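Local coordinates for Sodium/calcium exchanger regulatory protein 1 (Loligo pealei, PDB 3PPT) that binds fatty acids such as palmitoleate inside a beta-barrel, also binds polyphosphoinositides and, when phosphorylated, stimulates the sodium/calcium exchanger of squid optic nerve, at residues Ala1-Leu10 with Ala36-Ile44; Asp45-Thr53 with Thr60-Gln68. All blocks are in the same frame, centred on the assembly; numbering follows the deposited sequence.

How the contacts relate
From the N terminus, Ala1-Leu10 lays down a short 3-10 turn and the start of strand 6-14. The chain then runs through helices 16-23 and 27-35 and returns as Ala36-Ile44, so contact 1 closes a loop of 25 residues that contains both helices. Contact 2 follows in series, neither nested in the first nor crossing it: a tight turn at Asp45-Ser48 leads into strand 48-54, and a short loop brings strand 59-65 back beside it. Backbone pairing between strands 39-45 and 48-54, for example Glu41 N to Lys52 O, joins the two contacts, giving four neighbouring antiparallel strands on one side of the lipid-holding barrel.

Contact 1 (Ala1-Leu10 with Ala36-Ile44); sequences AADLAGKWIL and ATPTQEIKI
Gly6 and Ile42 exchange two backbone hydrogen bonds, and from that pair the first strand of the fatty-acid-binding-protein barrel runs antiparallel to the strand that follows the two helices. Gly6 N gives to Ile42 O at 2.9 Å, and Ile42 N returns the bond to Gly6 O; Trp8 and Gln40 repeat this reciprocal pair of hydrogen bonds, and Leu10 N to Pro38 O extends the pairing just before the start of strand 39-45. Between these pairs, Lys7 faces Glu41 and Ile9 faces Thr39 without such bonds, and CA-H...O contacts fill in.

Much of the apolar packing lies on the face of Trp8 and Ile42. With CG1 anti to its carbonyl carbon (chi1 -60°), Ile42 brings CD1 obliquely against the indole, 4.1 Å from Trp8 CD1, while its CB rests 3.4 Å from Leu4 O. Ile44 CD1 reaches the N-terminal 3-10 turn, 3.6 Å from Ala2 O, and also meets Ala5 CB. At the other end Leu10 CB packs on Pro38 CD at 3.8 Å in the proline conformer modelled here; Arg125, which binds the fatty acid, touches both residues.

Among the polar groups, Gln40 points inward: its OE1 accepts from Arg105, its NE2 makes a weak bond to Tyr127 OH, and its side chain belongs to the palmitoleate pocket. On the opposite face Lys7 and Glu41, the latter in one of two conformers, lie side by side and point the same way. Their methylenes touch at 3.8 Å from Lys7 CG to Glu41 CG, yet in this conformer Lys7 NZ stays beyond salt-bridge range of Glu41 OE2.

One bond within Ala1-Leu10 fixes the indole: Trp8 NE1 donates almost straight (171°) to Leu4 O at 2.9 Å, with the oxygen in the ring plane.

Contact 2 (Asp45-Thr53 with Thr60-Gln68); sequences DGDSWSIKT and TDISFTIGQ. With PAM (palmitoleic acid), chain B.
Asp47-Thr53 and Thr60-Ile66 pair antiparallel, the axes of 48-53 and 60-65 coming within 4.7 Å, with reciprocal backbone bonds at Trp49-Phe64, Ile51-Ile62 and Thr53-Thr60, and Ile66 N closing on Asp47 O.

The aromatic pair carries the inner face. Phe64 has its CG between backbone N and carbonyl carbon (chi1 54°), which swings the ring across toward Trp49; Trp49 CB sits over that ring's face, 3.6 Å from the centroid, as a CH-pi contact. The indole and phenyl planes are nearly parallel, 17° apart, but slid so far that they barely overlap. Ile66 CD1 lies over one face of the Trp49 indole, toward the rim, a CH-pi contact 4.0 Å from the centroid of the five-membered ring. Met91 from strand 90-96 reaches both aromatics and Ile51.

This is a beta hairpin of the fatty-acid-binding-protein barrel, entered through a type II' turn at Asp45-Ser48, and its far end meets the ligand. There the tail of palmitoleic acid ends against the Thr53-Thr60 pair, with C16 3.1 Å from Thr53 O and 3.9 Å from Thr53 CG2. Between the Thr53 and Thr60 hydroxyls, whose oxygens are 3.7 Å from each other, one water is held, which also donates to Ile51 O.

On the outer face Lys52 starts out alongside Asp61 and then bends at chi3 and chi4. In the modelled conformer of Asp61, one of two, Lys52 NZ folds back to the syn side of Asp61 OD1 in a salt bridge, 2.6 Å from NZ to OD1. Near the Asp45-Ser48 turn, a second water donates to both Asp47 OD2 and Ile66 O.

Contact 1 (Ala1-Leu10 with Ala36-Ile44)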
ATOM      1  N   ALA A   1       2.969  -0.213 -15.271  1.00 17.70           N
ATOM      2  CA  ALA A   1       3.057  -0.576 -13.861  1.00 16.42           C
ATOM      3  C   ALA A   1       3.432  -2.044 -13.664  1.00 15.84           C
ATOM      4  O   ALA A   1       3.501  -2.517 -12.529  1.00 16.08           O
ATOM      5  CB  ALA A   1       1.745  -0.274 -13.164  1.00 17.46           C
ATOM      6  N   ALA A   2       3.685  -2.758 -14.760  1.00 15.68           N
ATOM      7  CA  ALA A   2       3.924  -4.202 -14.708  1.00 16.42           C
ATOM      8  C   ALA A   2       5.144  -4.608 -13.878  1.00 16.36           C
ATOM      9  O   ALA A   2       5.202  -5.723 -13.352  1.00 17.01           O
ATOM     10  CB  ALA A   2       4.038  -4.767 -16.118  1.00 17.87           C
ATOM     11  N   ASP A   3       6.122  -3.717 -13.768  1.00 14.80           N
ATOM     12  CA  ASP A   3       7.322  -4.015 -12.995  1.00 15.52           C
ATOM     13  C   ASP A   3       7.143  -3.937 -11.478  1.00 14.99           C
ATOM     14  O   ASP A   3       8.079  -4.182 -10.720  1.00 15.48           O
ATOM     15  CB  ASP A   3       8.511  -3.164 -13.448  1.00 16.19           C
ATOM     16  CG  ASP A   3       8.227  -1.666 -13.440  1.00 15.77           C
ATOM     17  OD1 ASP A   3       9.223  -0.914 -13.355  1.00 15.28           O
ATOM     18  OD2 ASP A   3       7.053  -1.225 -13.527  1.00 15.51           O
ATOM     19  N   LEU A   4       5.940  -3.605 -11.016  1.00 13.99           N
ATOM     20  CA  LEU A   4       5.645  -3.679  -9.589  1.00 12.60           C
ATOM     21  C   LEU A   4       5.625  -5.123  -9.104  1.00 13.36           C
ATOM     22  O   LEU A   4       5.752  -5.377  -7.917  1.00 12.79           O
ATOM     23  CB  LEU A   4       4.315  -2.973  -9.280  1.00 12.33           C
ATOM     24  CG  LEU A   4       4.395  -1.445  -9.254  1.00 12.42           C
ATOM     25  CD1 LEU A   4       2.994  -0.848  -9.293  1.00 13.80           C
ATOM     26  CD2 LEU A   4       5.183  -0.942  -8.031  1.00 13.06           C
ATOM     27  N   ALA A   5       5.488  -6.070 -10.031  1.00 13.36           N
ATOM     28  CA  ALA A   5       5.508  -7.482  -9.662  1.00 14.65           C
ATOM     29  C   ALA A   5       6.805  -7.854  -8.959  1.00 14.63           C
ATOM     30  O   ALA A   5       7.891  -7.413  -9.348  1.00 14.61           O
ATOM     31  CB  ALA A   5       5.319  -8.372 -10.904  1.00 16.65           C
ATOM     32  N   GLY A   6       6.673  -8.666  -7.920  1.00 13.96           N
ATOM     33  CA  GLY A   6       7.818  -9.227  -7.222  1.00 14.14           C
ATOM     34  C   GLY A   6       7.713  -8.986  -5.732  1.00 13.08           C
ATOM     35  O   GLY A   6       6.616  -8.790  -5.197  1.00 14.09           O
ATOM     36  N   LYS A   7       8.855  -9.000  -5.057  1.00 12.37           N
ATOM     37  CA  LYS A   7       8.887  -8.821  -3.612  1.00 11.71           C
ATOM     38  C   LYS A   7       9.678  -7.576  -3.252  1.00 11.71           C
ATOM     39  O   LYS A   7      10.694  -7.258  -3.886  1.00 12.49           O
ATOM     40  CB  LYS A   7       9.490 -10.064  -2.945  1.00 12.43           C
ATOM     41  CG  LYS A   7       9.533  -9.985  -1.434  1.00 12.39           C
ATOM     42  CD  LYS A   7       9.917 -11.319  -0.823  1.00 13.90           C
ATOM     43  CE  LYS A   7       9.849 -11.228   0.680  1.00 14.74           C
ATOM     44  NZ  LYS A   7      10.205 -12.531   1.284  1.00 15.05           N
ATOM     45  N   TRP A   8       9.202  -6.879  -2.223  1.00 11.17           N
ATOM     46  CA  TRP A   8       9.704  -5.571  -1.832  1.00 10.79           C
ATOM     47  C   TRP A   8       9.823  -5.526  -0.318  1.00 10.85           C
ATOM     48  O   TRP A   8       9.002  -6.117   0.378  1.00 11.69           O
ATOM     49  CB  TRP A   8       8.690  -4.498  -2.254  1.00 11.20           C
ATOM     50  CG  TRP A   8       8.452  -4.462  -3.723  1.00 11.40           C
ATOM     51  CD1 TRP A   8       7.421  -5.038  -4.417  1.00 11.72           C
ATOM     52  CD2 TRP A   8       9.273  -3.806  -4.691  1.00 11.53           C
ATOM     53  NE1 TRP A   8       7.553  -4.770  -5.766  1.00 12.45           N
ATOM     54  CE2 TRP A   8       8.683  -4.018  -5.955  1.00 11.70           C
ATOM     55  CE3 TRP A   8      10.447  -3.051  -4.608  1.00 11.25           C
ATOM     56  CZ2 TRP A   8       9.240  -3.506  -7.132  1.00 13.32           C
ATOM     57  CZ3 TRP A   8      10.996  -2.544  -5.768  1.00 12.22           C
ATOM     58  CH2 TRP A   8      10.391  -2.773  -7.015  1.00 12.52           C
ATOM     59  N   ILE A   9      10.806  -4.801   0.201  1.00 11.26           N
ATOM     60  CA  ILE A   9      10.923  -4.616   1.650  1.00 11.33           C
ATOM     61  C   ILE A   9      11.162  -3.137   1.974  1.00 10.35           C
ATOM     62  O   ILE A   9      11.872  -2.448   1.249  1.00 10.96           O
ATOM     63  CB  ILE A   9      12.014  -5.546   2.241  1.00 13.14           C
ATOM     64  CG1 ILE A   9      11.922  -5.593   3.769  1.00 14.71           C
ATOM     65  CG2 ILE A   9      13.408  -5.147   1.737  1.00 14.02           C
ATOM     66  CD1 ILE A   9      12.666  -6.782   4.377  1.00 15.63           C
ATOM     67  N   LEU A  10      10.544  -2.640   3.043  1.00 10.06           N
ATOM     68  CA  LEU A  10      10.609  -1.216   3.341  1.00 10.40           C
ATOM     69  C   LEU A  10      12.038  -0.763   3.586  1.00 10.77           C
ATOM     70  O   LEU A  10      12.754  -1.391   4.363  1.00 12.10           O
ATOM     71  CB  LEU A  10       9.791  -0.906   4.588  1.00 10.37           C
ATOM     72  CG  LEU A  10       9.690   0.584   4.936  1.00 11.49           C
ATOM     73  CD1 LEU A  10       8.808   1.313   3.926  1.00 12.24           C
ATOM     74  CD2 LEU A  10       9.176   0.783   6.365  1.00 12.70           C
ATOM     75  N   ALA A  36       7.575  -1.300  12.249  1.00 12.51           N
ATOM     76  CA  ALA A  36       7.587  -2.437  11.339  1.00 12.39           C
ATOM     77  C   ALA A  36       8.498  -2.232  10.134  1.00 12.47           C
ATOM     78  O   ALA A  36       8.765  -1.101   9.714  1.00 12.67           O
ATOM     79  CB  ALA A  36       6.170  -2.748  10.867  1.00 12.80           C
ATOM     80  N   THR A  37       8.922  -3.346   9.552  1.00 12.74           N
ATOM     81  CA  THR A  37       9.637  -3.346   8.282  1.00 13.43           C
ATOM     82  C   THR A  37       8.882  -4.278   7.342  1.00 12.14           C
ATOM     83  O   THR A  37       9.294  -5.408   7.104  1.00 13.11           O
ATOM     84  CB  THR A  37      11.096  -3.822   8.448  1.00 16.33           C
ATOM     85  OG1 THR A  37      11.714  -3.084   9.508  1.00 19.01           O
ATOM     86  CG2 THR A  37      11.881  -3.609   7.154  1.00 17.22           C
ATOM     87  N   PRO A  38       7.761  -3.801   6.798  0.57 10.47           N
ATOM     88  CA  PRO A  38       6.907  -4.691   6.009  0.57 10.15           C
ATOM     89  C   PRO A  38       7.515  -5.128   4.692  0.57  9.35           C
ATOM     90  O   PRO A  38       8.360  -4.439   4.099  0.57 10.62           O
ATOM     91  CB  PRO A  38       5.678  -3.826   5.722  0.57  9.53           C
ATOM     92  CG  PRO A  38       6.184  -2.420   5.830  0.57 10.17           C
ATOM     93  CD  PRO A  38       7.182  -2.455   6.936  0.57 10.82           C
ATOM     94  N   THR A  39       7.059  -6.283   4.231  1.00  9.50           N
ATOM     95  CA  THR A  39       7.295  -6.692   2.859  1.00  9.79           C
ATOM     96  C   THR A  39       5.990  -6.575   2.085  1.00 10.05           C
ATOM     97  O   THR A  39       4.900  -6.734   2.647  1.00 11.01           O
ATOM     98  CB  THR A  39       7.790  -8.133   2.745  1.00 11.28           C
ATOM     99  OG1 THR A  39       6.782  -9.029   3.236  1.00 12.74           O
ATOM    100  CG2 THR A  39       9.098  -8.303   3.519  1.00 11.55           C
ATOM    101  N   GLN A  40       6.109  -6.327   0.787  1.00  9.78           N
ATOM    102  CA  GLN A  40       4.976  -6.439  -0.122  1.00 10.36           C
ATOM    103  C   GLN A  40       5.334  -7.431  -1.207  1.00 10.85           C
ATOM    104  O   GLN A  40       6.426  -7.370  -1.794  1.00 12.01           O
ATOM    105  CB  GLN A  40       4.606  -5.095  -0.746  1.00 10.19           C
ATOM    106  CG  GLN A  40       3.970  -4.132   0.252  1.00 10.61           C
ATOM    107  CD  GLN A  40       3.422  -2.874  -0.404  1.00 10.53           C
ATOM    108  OE1 GLN A  40       3.018  -2.901  -1.571  1.00 11.06           O
ATOM    109  NE2 GLN A  40       3.386  -1.768   0.345  1.00 12.15           N
ATOM    110  N   GLU A  41       4.406  -8.335  -1.486  0.61 11.06           N
ATOM    111  CA  GLU A  41       4.556  -9.268  -2.584  0.61 11.31           C
ATOM    112  C   GLU A  41       3.420  -9.040  -3.545  0.61 11.52           C
ATOM    113  O   GLU A  41       2.247  -9.159  -3.181  0.61 11.82           O
ATOM    114  CB  GLU A  41       4.558 -10.684  -2.059  0.61 13.00           C
ATOM    115  CG  GLU A  41       5.846 -10.982  -1.359  0.61 13.84           C
ATOM    116  CD  GLU A  41       5.802 -12.270  -0.601  0.61 14.74           C
ATOM    117  OE1 GLU A  41       5.132 -12.289   0.450  0.61 15.41           O
ATOM    118  OE2 GLU A  41       6.439 -13.253  -1.053  0.61 14.94           O
ATOM    119  N   ILE A  42       3.785  -8.679  -4.768  1.00 11.81           N
ATOM    120  CA  ILE A  42       2.819  -8.253  -5.759  1.00 12.11           C
ATOM    121  C   ILE A  42       2.871  -9.227  -6.922  1.00 12.61           C
ATOM    122  O   ILE A  42       3.948  -9.528  -7.453  1.00 13.59           O
ATOM    123  CB  ILE A  42       3.156  -6.816  -6.231  1.00 12.02           C
ATOM    124  CG1 ILE A  42       3.100  -5.850  -5.035  1.00 12.29           C
ATOM    125  CG2 ILE A  42       2.248  -6.374  -7.385  1.00 12.70           C
ATOM    126  CD1 ILE A  42       3.454  -4.414  -5.369  1.00 13.22           C
ATOM    127  N   LYS A  43       1.705  -9.745  -7.281  1.00 13.04           N
ATOM    128  CA  LYS A  43       1.570 -10.648  -8.417  1.00 14.79           C
ATOM    129  C   LYS A  43       0.626 -10.026  -9.426  1.00 14.14           C
ATOM    130  O   LYS A  43      -0.366  -9.392  -9.048  1.00 13.26           O
ATOM    131  CB  LYS A  43       1.027 -11.998  -7.962  1.00 18.31           C
ATOM    132  CG  LYS A  43       1.981 -12.743  -7.052  1.00 21.06           C
ATOM    133  CD  LYS A  43       1.299 -13.900  -6.349  1.00 24.38           C
ATOM    134  CE  LYS A  43       2.248 -14.564  -5.375  1.00 27.10           C
ATOM    135  NZ  LYS A  43       3.234 -15.416  -6.084  1.00 28.75           N
ATOM    136  N   ILE A  44       0.946 -10.195 -10.707  1.00 13.99           N
ATOM    137  CA  ILE A  44       0.150  -9.621 -11.776  1.00 14.53           C
ATOM    138  C   ILE A  44      -0.036 -10.657 -12.867  1.00 15.09           C
ATOM    139  O   ILE A  44       0.933 -11.271 -13.329  1.00 16.24           O
ATOM    140  CB  ILE A  44       0.830  -8.389 -12.378  1.00 15.23           C
ATOM    141  CG1 ILE A  44       1.131  -7.369 -11.279  1.00 15.87           C
ATOM    142  CG2 ILE A  44      -0.069  -7.741 -13.435  1.00 16.16           C
ATOM    143  CD1 ILE A  44       2.053  -6.270 -11.735  1.00 16.43           C
TER

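Contact 2 (Asp45-Thr53 with Thr60-Gln68)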
ATOM      1  N   ASP A  45      -1.286 -10.866 -13.260  1.00 15.89           N
ATOM      2  CA  ASP A  45      -1.608 -11.736 -14.388  1.00 17.59           C
ATOM      3  C   ASP A  45      -2.634 -10.988 -15.234  1.00 18.31           C
ATOM      4  O   ASP A  45      -3.822 -10.953 -14.902  1.00 18.08           O
ATOM      5  CB  ASP A  45      -2.164 -13.075 -13.887  1.00 19.34           C
ATOM      6  CG  ASP A  45      -2.311 -14.110 -14.985  1.00 23.07           C
ATOM      7  OD1 ASP A  45      -2.292 -13.744 -16.178  1.00 24.72           O
ATOM      8  OD2 ASP A  45      -2.460 -15.299 -14.641  1.00 24.96           O
ATOM      9  N   GLY A  46      -2.172 -10.381 -16.324  1.00 19.70           N
ATOM     10  CA  GLY A  46      -3.034  -9.546 -17.140  1.00 19.94           C
ATOM     11  C   GLY A  46      -3.497  -8.351 -16.327  1.00 20.21           C
ATOM     12  O   GLY A  46      -2.674  -7.567 -15.847  1.00 21.90           O
ATOM     13  N   ASP A  47      -4.808  -8.214 -16.150  1.00 18.73           N
ATOM     14  CA  ASP A  47      -5.337  -7.137 -15.315  1.00 18.27           C
ATOM     15  C   ASP A  47      -5.747  -7.617 -13.922  1.00 16.91           C
ATOM     16  O   ASP A  47      -6.457  -6.921 -13.201  1.00 16.63           O
ATOM     17  CB  ASP A  47      -6.492  -6.402 -16.000  1.00 20.74           C
ATOM     18  CG  ASP A  47      -7.658  -7.313 -16.330  1.00 23.52           C
ATOM     19  OD1 ASP A  47      -7.598  -8.515 -15.995  1.00 24.82           O
ATOM     20  OD2 ASP A  47      -8.645  -6.819 -16.925  1.00 25.87           O
ATOM     21  N   SER A  48      -5.314  -8.824 -13.569  0.54 16.07           N
ATOM     22  CA  SER A  48      -5.537  -9.360 -12.233  0.54 14.93           C
ATOM     23  C   SER A  48      -4.303  -9.126 -11.371  0.54 14.20           C
ATOM     24  O   SER A  48      -3.176  -9.413 -11.784  0.54 14.72           O
ATOM     25  CB  SER A  48      -5.857 -10.857 -12.293  0.54 15.06           C
ATOM     26  OG  SER A  48      -7.096 -11.094 -12.937  0.54 15.31           O
ATOM     27  N   TRP A  49      -4.528  -8.604 -10.170  1.00 12.73           N
ATOM     28  CA  TRP A  49      -3.449  -8.295  -9.237  1.00 12.27           C
ATOM     29  C   TRP A  49      -3.695  -8.920  -7.878  1.00 11.51           C
ATOM     30  O   TRP A  49      -4.836  -9.100  -7.464  1.00 12.71           O
ATOM     31  CB  TRP A  49      -3.368  -6.785  -9.003  1.00 12.40           C
ATOM     32  CG  TRP A  49      -2.808  -6.001 -10.135  1.00 12.93           C
ATOM     33  CD1 TRP A  49      -3.270  -5.956 -11.421  1.00 14.23           C
ATOM     34  CD2 TRP A  49      -1.675  -5.129 -10.083  1.00 13.64           C
ATOM     35  NE1 TRP A  49      -2.486  -5.111 -12.173  1.00 14.24           N
ATOM     36  CE2 TRP A  49      -1.499  -4.592 -11.374  1.00 14.11           C
ATOM     37  CE3 TRP A  49      -0.795  -4.745  -9.062  1.00 14.56           C
ATOM     38  CZ2 TRP A  49      -0.469  -3.698 -11.678  1.00 14.56           C
ATOM     39  CZ3 TRP A  49       0.233  -3.864  -9.362  1.00 14.21           C
ATOM     40  CH2 TRP A  49       0.384  -3.341 -10.663  1.00 14.98           C
ATOM     41  N   SER A  50      -2.611  -9.224  -7.173  1.00 12.57           N
ATOM     42  CA  SER A  50      -2.706  -9.461  -5.740  1.00 13.22           C
ATOM     43  C   SER A  50      -1.542  -8.805  -5.022  1.00 12.02           C
ATOM     44  O   SER A  50      -0.434  -8.712  -5.558  1.00 12.28           O
ATOM     45  CB  SER A  50      -2.782 -10.949  -5.407  1.00 15.90           C
ATOM     46  OG  SER A  50      -1.593 -11.614  -5.779  1.00 17.81           O
ATOM     47  N   ILE A  51      -1.809  -8.325  -3.815  1.00 11.09           N
ATOM     48  CA  ILE A  51      -0.772  -7.701  -3.001  1.00 10.59           C
ATOM     49  C   ILE A  51      -0.876  -8.211  -1.579  1.00 10.39           C
ATOM     50  O   ILE A  51      -1.908  -8.045  -0.920  1.00 10.13           O
ATOM     51  CB  ILE A  51      -0.903  -6.164  -2.974  1.00 11.39           C
ATOM     52  CG1 ILE A  51      -0.889  -5.590  -4.392  1.00 12.53           C
ATOM     53  CG2 ILE A  51       0.222  -5.557  -2.145  1.00 12.11           C
ATOM     54  CD1 ILE A  51      -0.944  -4.078  -4.440  1.00 14.48           C
ATOM     55  N   LYS A  52       0.197  -8.849  -1.118  1.00 10.30           N
ATOM     56  CA  LYS A  52       0.301  -9.317   0.260  1.00 10.45           C
ATOM     57  C   LYS A  52       1.289  -8.427   0.994  1.00  9.50           C
ATOM     58  O   LYS A  52       2.450  -8.316   0.592  1.00 10.39           O
ATOM     59  CB  LYS A  52       0.771 -10.780   0.317  1.00 11.85           C
ATOM     60  CG  LYS A  52       0.958 -11.282   1.752  1.00 12.82           C
ATOM     61  CD  LYS A  52       1.567 -12.685   1.830  1.00 15.46           C
ATOM     62  CE  LYS A  52       0.658 -13.739   1.262  1.00 18.70           C
ATOM     63  NZ  LYS A  52      -0.551 -13.949   2.098  1.00 20.84           N
ATOM     64  N   THR A  53       0.828  -7.793   2.068  1.00  9.66           N
ATOM     65  CA  THR A  53       1.701  -6.953   2.887  1.00 10.15           C
ATOM     66  C   THR A  53       1.862  -7.631   4.228  1.00  9.98           C
ATOM     67  O   THR A  53       0.871  -7.864   4.918  1.00 11.08           O
ATOM     68  CB  THR A  53       1.127  -5.532   3.093  1.00 10.40           C
ATOM     69  OG1 THR A  53       0.818  -4.957   1.812  1.00 10.69           O
ATOM     70  CG2 THR A  53       2.136  -4.650   3.811  1.00 11.21           C
ATOM     71  N   THR A  60      -1.935  -8.265   5.464  1.00 11.25           N
ATOM     72  CA  THR A  60      -3.093  -7.994   4.628  1.00 11.46           C
ATOM     73  C   THR A  60      -2.902  -8.643   3.271  1.00 11.52           C
ATOM     74  O   THR A  60      -1.780  -8.767   2.771  1.00 11.41           O
ATOM     75  CB  THR A  60      -3.329  -6.487   4.416  1.00 11.69           C
ATOM     76  OG1 THR A  60      -2.168  -5.891   3.821  1.00 11.07           O
ATOM     77  CG2 THR A  60      -3.635  -5.818   5.735  1.00 13.40           C
ATOM     78  N   ASP A  61      -4.018  -9.056   2.689  1.00 13.16           N
ATOM     79  CA  ASP A  61      -4.042  -9.628   1.360  1.00 14.72           C
ATOM     80  C   ASP A  61      -5.184  -9.011   0.602  1.00 15.29           C
ATOM     81  O   ASP A  61      -6.319  -8.975   1.090  1.00 18.72           O
ATOM     82  CB  ASP A  61      -4.281 -11.131   1.433  0.67 15.78           C
ATOM     83  CG  ASP A  61      -3.102 -11.867   1.964  0.67 18.02           C
ATOM     84  OD1 ASP A  61      -2.125 -12.018   1.206  0.67 19.46           O
ATOM     85  OD2 ASP A  61      -3.153 -12.295   3.135  0.67 18.93           O
ATOM     86  N   ILE A  62      -4.903  -8.533  -0.599  1.00 13.54           N
ATOM     87  CA  ILE A  62      -5.975  -8.118  -1.474  1.00 13.49           C
ATOM     88  C   ILE A  62      -5.751  -8.686  -2.862  1.00 12.63           C
ATOM     89  O   ILE A  62      -4.610  -8.904  -3.292  1.00 12.66           O
ATOM     90  CB  ILE A  62      -6.127  -6.582  -1.550  1.00 15.37           C
ATOM     91  CG1 ILE A  62      -4.863  -5.929  -2.113  1.00 14.30           C
ATOM     92  CG2 ILE A  62      -6.498  -5.997  -0.190  1.00 16.99           C
ATOM     93  CD1 ILE A  62      -4.997  -4.432  -2.330  1.00 15.32           C
ATOM     94  N   SER A  63      -6.847  -8.959  -3.557  0.68 12.37           N
ATOM     95  CA  SER A  63      -6.772  -9.325  -4.964  0.68 12.12           C
ATOM     96  C   SER A  63      -7.890  -8.600  -5.689  0.68 11.65           C
ATOM     97  O   SER A  63      -8.976  -8.408  -5.142  0.68 13.04           O
ATOM     98  CB  SER A  63      -6.817 -10.846  -5.192  0.68 12.60           C
ATOM     99  OG  SER A  63      -7.992 -11.441  -4.677  0.68 13.98           O
ATOM    100  N   PHE A  64      -7.599  -8.162  -6.907  1.00 12.02           N
ATOM    101  CA  PHE A  64      -8.509  -7.296  -7.631  1.00 12.67           C
ATOM    102  C   PHE A  64      -8.255  -7.331  -9.115  1.00 13.47           C
ATOM    103  O   PHE A  64      -7.226  -7.810  -9.578  1.00 14.23           O
ATOM    104  CB  PHE A  64      -8.403  -5.844  -7.115  1.00 12.72           C
ATOM    105  CG  PHE A  64      -6.996  -5.281  -7.124  1.00 12.24           C
ATOM    106  CD1 PHE A  64      -6.504  -4.616  -8.245  1.00 12.99           C
ATOM    107  CD2 PHE A  64      -6.170  -5.414  -6.013  1.00 12.47           C
ATOM    108  CE1 PHE A  64      -5.227  -4.087  -8.254  1.00 13.33           C
ATOM    109  CE2 PHE A  64      -4.881  -4.889  -6.018  1.00 12.59           C
ATOM    110  CZ  PHE A  64      -4.408  -4.227  -7.137  1.00 13.28           C
ATOM    111  N   THR A  65      -9.229  -6.814  -9.847  1.00 14.05           N
ATOM    112  CA  THR A  65      -9.119  -6.593 -11.275  1.00 15.26           C
ATOM    113  C   THR A  65      -9.020  -5.089 -11.478  1.00 14.39           C
ATOM    114  O   THR A  65      -9.795  -4.338 -10.892  1.00 14.25           O
ATOM    115  CB  THR A  65     -10.378  -7.103 -12.001  1.00 17.30           C
ATOM    116  OG1 THR A  65     -10.586  -8.486 -11.682  1.00 19.18           O
ATOM    117  CG2 THR A  65     -10.240  -6.931 -13.514  1.00 19.22           C
ATOM    118  N   ILE A  66      -8.062  -4.647 -12.286  1.00 13.88           N
ATOM    119  CA  ILE A  66      -7.933  -3.226 -12.592  1.00 15.03           C
ATOM    120  C   ILE A  66      -9.264  -2.674 -13.106  1.00 15.27           C
ATOM    121  O   ILE A  66      -9.891  -3.263 -13.985  1.00 16.81           O
ATOM    122  CB  ILE A  66      -6.819  -2.986 -13.629  1.00 15.35           C
ATOM    123  CG1 ILE A  66      -5.450  -3.342 -13.024  1.00 16.20           C
ATOM    124  CG2 ILE A  66      -6.858  -1.552 -14.163  1.00 16.17           C
ATOM    125  CD1 ILE A  66      -5.017  -2.442 -11.868  1.00 17.18           C
ATOM    126  N   GLY A  67      -9.707  -1.562 -12.524  1.00 15.13           N
ATOM    127  CA  GLY A  67     -10.928  -0.898 -12.946  1.00 16.16           C
ATOM    128  C   GLY A  67     -12.199  -1.362 -12.262  1.00 16.83           C
ATOM    129  O   GLY A  67     -13.247  -0.760 -12.476  1.00 18.49           O
ATOM    130  N   GLN A  68     -12.116  -2.411 -11.447  1.00 15.80           N
ATOM    131  CA  GLN A  68     -13.297  -2.984 -10.797  1.00 15.89           C
ATOM    132  C   GLN A  68     -13.306  -2.708  -9.291  1.00 14.55           C
ATOM    133  O   GLN A  68     -12.438  -3.170  -8.553  1.00 14.38           O
ATOM    134  CB  GLN A  68     -13.372  -4.492 -11.068  1.00 17.94           C
ATOM    135  CG  GLN A  68     -14.566  -5.207 -10.460  0.57 19.72           C
ATOM    136  CD  GLN A  68     -14.430  -6.719 -10.561  0.57 21.73           C
ATOM    137  OE1 GLN A  68     -13.541  -7.316  -9.952  0.57 22.04           O
ATOM    138  NE2 GLN A  68     -15.300  -7.342 -11.345  0.57 22.93           N
TER
HETATM  139  C1  PAM B 500       2.738   0.181   3.609  0.84 11.82           C
HETATM  140  O1  PAM B 500       2.341  -0.749   2.862  0.84 12.15           O
HETATM  141  O2  PAM B 500       3.959   0.427   3.756  0.84 11.73           O
HETATM  142  C2  PAM B 500       1.738   1.045   4.360  0.84 13.31           C
HETATM  143  C3  PAM B 500       0.314   0.509   4.323  0.84 14.01           C
HETATM  144  C4  PAM B 500      -0.620   1.390   5.150  0.84 14.65           C
HETATM  145  C5  PAM B 500      -2.009   0.759   5.234  0.84 14.94           C
HETATM  146  C6  PAM B 500      -3.033   1.580   6.012  0.84 15.25           C
HETATM  147  C7  PAM B 500      -2.581   1.886   7.434  1.00 16.75           C
HETATM  148  C8  PAM B 500      -2.375   0.608   8.235  1.00 18.51           C
HETATM  149  C9  PAM B 500      -1.893   0.946   9.623  1.00 19.64           C
HETATM  150  C10 PAM B 500      -1.621   0.001  10.526  0.84 20.46           C
HETATM  151  C11 PAM B 500      -1.768  -1.471  10.226  0.84 22.76           C
HETATM  152  C12 PAM B 500      -0.420  -2.154  10.401  0.84 24.76           C
HETATM  153  C13 PAM B 500       0.208  -2.523   9.067  0.84 26.38           C
HETATM  154  C14 PAM B 500      -0.512  -3.710   8.441  0.84 26.53           C
HETATM  155  C15 PAM B 500       0.202  -4.141   7.169  0.84 26.10           C
HETATM  156  C16 PAM B 500       0.283  -5.645   7.073  0.84 25.12           C
HETATM  157  O   HOH W   1      -8.944  -4.093 -16.483  1.00 29.47           O
HETATM  158  O   HOH W   2      -1.690  -5.992   1.103  1.00 11.02           O